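Local coordinates for protein yciF (Escherichia coli, PDB 2GS4) that is a homodimeric stress protein of the ferritin-like, rubrerythrin-related class and probably binds metal, its exact role being unsettled, at residues 103-114 with 143-154. Numbering follows the deposited sequence.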
loop_
_atom_site.group_PDB
_atom_site.type_symbol
_atom_site.label_atom_id
_atom_site.label_comp_id
_atom_site.label_asym_id
_atom_site.label_seq_id
_atom_site.Cartn_x
_atom_site.Cartn_y
_atom_site.Cartn_z
ATOM N N ILE A 103 1.445 16.411 8.307
ATOM C CA ILE A 103 1.793 16.706 6.928
ATOM C C ILE A 103 2.558 15.523 6.336
ATOM O O ILE A 103 2.269 15.079 5.228
ATOM C CB ILE A 103 2.644 17.985 6.868
ATOM C CG1 ILE A 103 1.803 19.153 7.392
ATOM C CG2 ILE A 103 3.144 18.234 5.454
ATOM C CD1 ILE A 103 2.465 20.502 7.316
ATOM N N ALA A 104 3.511 14.994 7.098
ATOM C CA ALA A 104 4.300 13.853 6.647
ATOM C C ALA A 104 3.413 12.626 6.418
ATOM O O ALA A 104 3.592 11.903 5.439
ATOM C CB ALA A 104 5.397 13.536 7.666
ATOM N N ALA A 105 2.466 12.388 7.318
ATOM C CA ALA A 105 1.568 11.253 7.163
ATOM C C ALA A 105 0.744 11.456 5.898
ATOM O O ALA A 105 0.542 10.524 5.126
ATOM C CB ALA A 105 0.660 11.126 8.380
ATOM N N ALA A 106 0.277 12.682 5.684
ATOM C CA ALA A 106 -0.520 13.000 4.504
ATOM C C ALA A 106 0.288 12.840 3.218
ATOM O O ALA A 106 -0.264 12.483 2.175
ATOM C CB ALA A 106 -1.077 14.423 4.604
ATOM N N GLN A 107 1.592 13.110 3.287
ATOM C CA GLN A 107 2.453 12.969 2.118
ATOM C C GLN A 107 2.649 11.484 1.786
ATOM O O GLN A 107 2.896 11.129 0.634
ATOM C CB GLN A 107 3.807 13.644 2.359
ATOM C CG GLN A 107 3.748 15.168 2.433
ATOM C CD GLN A 107 5.102 15.773 2.788
ATOM O OE1 GLN A 107 5.629 16.614 2.067
ATOM N NE2 GLN A 107 5.667 15.336 3.903
ATOM N N LYS A 108 2.550 10.628 2.803
ATOM C CA LYS A 108 2.683 9.183 2.600
ATOM C C LYS A 108 1.440 8.716 1.850
ATOM O O LYS A 108 1.518 7.879 0.950
ATOM C CB LYS A 108 2.793 8.446 3.947
ATOM C CG LYS A 108 4.145 8.596 4.660
ATOM C CD LYS A 108 5.258 7.925 3.871
ATOM C CE LYS A 108 6.583 7.957 4.628
ATOM N NZ LYS A 108 7.636 7.202 3.889
ATOM N N VAL A 109 0.289 9.256 2.245
ATOM C CA VAL A 109 -0.970 8.922 1.596
ATOM C C VAL A 109 -0.847 9.377 0.138
ATOM O O VAL A 109 -1.263 8.663 -0.776
ATOM C CB VAL A 109 -2.183 9.613 2.311
ATOM C CG1 VAL A 109 -3.405 9.654 1.381
ATOM C CG2 VAL A 109 -2.542 8.851 3.575
ATOM N N GLU A 110 -0.234 10.534 -0.091
ATOM C CA GLU A 110 -0.073 11.012 -1.462
ATOM C C GLU A 110 0.924 10.175 -2.265
ATOM O O GLU A 110 0.724 9.956 -3.456
ATOM C CB GLU A 110 0.330 12.492 -1.499
ATOM C CG GLU A 110 -0.783 13.441 -1.041
ATOM C CD GLU A 110 -2.141 13.094 -1.635
ATOM O OE1 GLU A 110 -2.288 13.115 -2.874
ATOM O OE2 GLU A 110 -3.063 12.798 -0.850
ATOM N N HIS A 111 1.989 9.699 -1.628
ATOM C CA HIS A 111 2.959 8.872 -2.341
ATOM C C HIS A 111 2.190 7.673 -2.896
ATOM O O HIS A 111 2.339 7.306 -4.066
ATOM C CB HIS A 111 4.072 8.408 -1.391
ATOM C CG HIS A 111 5.066 7.479 -2.021
ATOM N ND1 HIS A 111 6.397 7.803 -2.174
ATOM C CD2 HIS A 111 4.926 6.225 -2.514
ATOM C CE1 HIS A 111 7.034 6.789 -2.733
ATOM N NE2 HIS A 111 6.166 5.819 -2.949
ATOM N N TYR A 112 1.347 7.084 -2.055
ATOM C CA TYR A 112 0.546 5.934 -2.449
ATOM C C TYR A 112 -0.448 6.268 -3.565
ATOM O O TYR A 112 -0.543 5.552 -4.552
ATOM C CB TYR A 112 -0.221 5.394 -1.242
ATOM C CG TYR A 112 -1.091 4.189 -1.536
ATOM C CD1 TYR A 112 -0.548 2.907 -1.590
ATOM C CD2 TYR A 112 -2.464 4.331 -1.737
ATOM C CE1 TYR A 112 -1.352 1.794 -1.831
ATOM C CE2 TYR A 112 -3.276 3.229 -1.979
ATOM C CZ TYR A 112 -2.714 1.963 -2.021
ATOM O OH TYR A 112 -3.515 0.864 -2.229
ATOM N N GLU A 113 -1.189 7.356 -3.409
ATOM C CA GLU A 113 -2.178 7.714 -4.421
ATOM C C GLU A 113 -1.575 8.009 -5.784
ATOM O O GLU A 113 -2.059 7.515 -6.804
ATOM C CB GLU A 113 -3.015 8.890 -3.926
ATOM C CG GLU A 113 -3.896 8.508 -2.746
ATOM C CD GLU A 113 -5.150 7.766 -3.172
ATOM O OE1 GLU A 113 -6.117 8.437 -3.584
ATOM O OE2 GLU A 113 -5.165 6.517 -3.110
ATOM N N ILE A 114 -0.506 8.796 -5.800
ATOM C CA ILE A 114 0.174 9.134 -7.040
ATOM C C ILE A 114 0.643 7.869 -7.770
ATOM O O ILE A 114 0.373 7.692 -8.958
ATOM C CB ILE A 114 1.355 10.087 -6.744
ATOM C CG1 ILE A 114 0.789 11.466 -6.385
ATOM C CG2 ILE A 114 2.317 10.139 -7.919
ATOM C CD1 ILE A 114 1.798 12.443 -5.813
ATOM N N GLU A 143 -3.446 15.024 -7.512
ATOM C CA GLU A 143 -2.754 14.462 -6.359
ATOM C C GLU A 143 -1.329 14.991 -6.290
ATOM O O GLU A 143 -0.795 15.219 -5.202
ATOM C CB GLU A 143 -2.759 12.938 -6.430
ATOM C CG GLU A 143 -4.146 12.341 -6.216
ATOM C CD GLU A 143 -4.806 12.852 -4.947
ATOM O OE1 GLU A 143 -5.666 13.754 -5.041
ATOM O OE2 GLU A 143 -4.451 12.365 -3.855
ATOM N N LYS A 144 -0.714 15.187 -7.449
ATOM C CA LYS A 144 0.634 15.735 -7.479
ATOM C C LYS A 144 0.586 17.176 -6.965
ATOM O O LYS A 144 1.426 17.581 -6.162
ATOM C CB LYS A 144 1.214 15.671 -8.896
ATOM C CG LYS A 144 1.728 14.272 -9.291
ATOM C CD LYS A 144 2.313 14.253 -10.707
ATOM C CE LYS A 144 2.790 12.855 -11.097
ATOM N NZ LYS A 144 3.250 12.804 -12.518
ATOM N N ALA A 145 -0.414 17.943 -7.396
ATOM C CA ALA A 145 -0.529 19.323 -6.931
ATOM C C ALA A 145 -0.845 19.345 -5.437
ATOM O O ALA A 145 -0.363 20.210 -4.700
ATOM C CB ALA A 145 -1.609 20.067 -7.708
ATOM N N THR A 146 -1.659 18.396 -4.987
ATOM C CA THR A 146 -1.999 18.334 -3.574
ATOM C C THR A 146 -0.715 18.042 -2.795
ATOM O O THR A 146 -0.467 18.630 -1.748
ATOM C CB THR A 146 -3.072 17.245 -3.301
ATOM O OG1 THR A 146 -4.310 17.638 -3.912
ATOM C CG2 THR A 146 -3.292 17.045 -1.809
ATOM N N ASP A 147 0.125 17.161 -3.331
ATOM C CA ASP A 147 1.374 16.835 -2.665
ATOM C C ASP A 147 2.300 18.058 -2.601
ATOM O O ASP A 147 2.910 18.312 -1.565
ATOM C CB ASP A 147 2.071 15.666 -3.368
ATOM C CG ASP A 147 2.959 14.869 -2.425
ATOM O OD1 ASP A 147 2.767 14.979 -1.191
ATOM O OD2 ASP A 147 3.835 14.123 -2.908
ATOM N N ILE A 148 2.397 18.825 -3.688
ATOM C CA ILE A 148 3.256 20.009 -3.697
ATOM C C ILE A 148 2.781 21.015 -2.651
ATOM O O ILE A 148 3.595 21.669 -1.998
ATOM C CB ILE A 148 3.290 20.675 -5.098
ATOM C CG1 ILE A 148 4.154 19.829 -6.041
ATOM C CG2 ILE A 148 3.862 22.102 -4.994
ATOM C CD1 ILE A 148 3.862 20.022 -7.514
ATOM N N LYS A 149 1.467 21.137 -2.490
ATOM C CA LYS A 149 0.923 22.057 -1.503
ATOM C C LYS A 149 1.308 21.570 -0.102
ATOM O O LYS A 149 1.628 22.375 0.768
ATOM C CB LYS A 149 -0.600 22.151 -1.661
ATOM C CG LYS A 149 -1.317 22.922 -0.549
ATOM C CD LYS A 149 -0.639 24.246 -0.208
ATOM C CE LYS A 149 -0.843 25.304 -1.280
ATOM N NZ LYS A 149 -0.396 24.848 -2.621
ATOM N N LEU A 150 1.282 20.256 0.113
ATOM C CA LEU A 150 1.652 19.686 1.411
ATOM C C LEU A 150 3.119 19.969 1.711
ATOM O O LEU A 150 3.493 20.191 2.861
ATOM C CB LEU A 150 1.404 18.167 1.437
ATOM C CG LEU A 150 -0.017 17.664 1.714
ATOM C CD1 LEU A 150 -0.064 16.146 1.627
ATOM C CD2 LEU A 150 -0.450 18.125 3.096
ATOM N N THR A 151 3.950 19.961 0.675
ATOM C CA THR A 151 5.369 20.236 0.862
ATOM C C THR A 151 5.594 21.703 1.218
ATOM O O THR A 151 6.443 22.025 2.049
ATOM C CB THR A 151 6.186 19.897 -0.396
ATOM O OG1 THR A 151 6.371 18.479 -0.477
ATOM C CG2 THR A 151 7.542 20.585 -0.353
ATOM N N ASP A 152 4.836 22.593 0.581
ATOM C CA ASP A 152 4.954 24.021 0.860
ATOM C C ASP A 152 4.590 24.220 2.323
ATOM O O ASP A 152 5.185 25.030 3.024
ATOM C CB ASP A 152 3.989 24.820 -0.018
ATOM C CG ASP A 152 4.334 24.732 -1.493
ATOM O OD1 ASP A 152 3.421 24.924 -2.322
ATOM O OD2 ASP A 152 5.514 24.483 -1.826
ATOM N N LEU A 153 3.600 23.463 2.780
ATOM C CA LEU A 153 3.155 23.560 4.160
ATOM C C LEU A 153 4.202 23.005 5.116
ATOM O O LEU A 153 4.425 23.565 6.182
ATOM C CB LEU A 153 1.815 22.843 4.331
ATOM C CG LEU A 153 0.715 23.568 3.552
ATOM C CD1 LEU A 153 -0.585 22.785 3.615
ATOM C CD2 LEU A 153 0.534 24.965 4.119
ATOM N N ALA A 154 4.857 21.915 4.734
ATOM C CA ALA A 154 5.890 21.349 5.595
ATOM C C ALA A 154 7.001 22.380 5.750
ATOM O O ALA A 154 7.497 22.606 6.857
ATOM C CB ALA A 154 6.446 20.062 5.001
HETATM O O HOH W 1 4.590 12.276 -1.078
#
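L150 is the knob that 143-154 sets into 103-114. It drops into a hollow walled by I103, A106, Q107 and E110. Its CD1 goes deepest and lies 3.6 Å from A106 CB, the floor of the hollow. E110 is the knob going the other way. It enters a hollow made by E143, T146, D147 and L150. Its chain bends at the second torsion (chi2 -45°), turning the carboxylate to E143. E110 OE1 and E143 OE2 are 2.5 Å apart. The carboxylate planes are turned 61° from each other, the side chains crossing at about a right angle. E143 OE1 is hydrogen-bonded to Q54 and H47.

Isoleucines fill the ends. I103 CG2 lies 3.3 Å from L150 O and also touches A154 CB, while CD1 passes over the backbone between L153 and A154. I114 CG1 rests 3.8 Å from E143 CB, and its CD1 reaches K144.

T151 OG1 donates to Q107 OE1 over 3.2 Å, almost in line with the C=O (163°). The CG of Q107 slides past L150 CB. One water donates to both Q107 O and D147 OD2, each at 2.7 Å, and so links the backbone of one helix to a side chain of the other.

The two segments lie on the consecutive helices 95-126 and 130-159. Their axes approach to 9.6 Å and run nearly antiparallel, as in a ferritin-like bundle. I103, A106, E110 and T146 also touch helix 38-63. E113 packs on helices 6-33 and 76-89, while K108, pointing away from 143-154, makes a salt bridge to E79 of the second subunit.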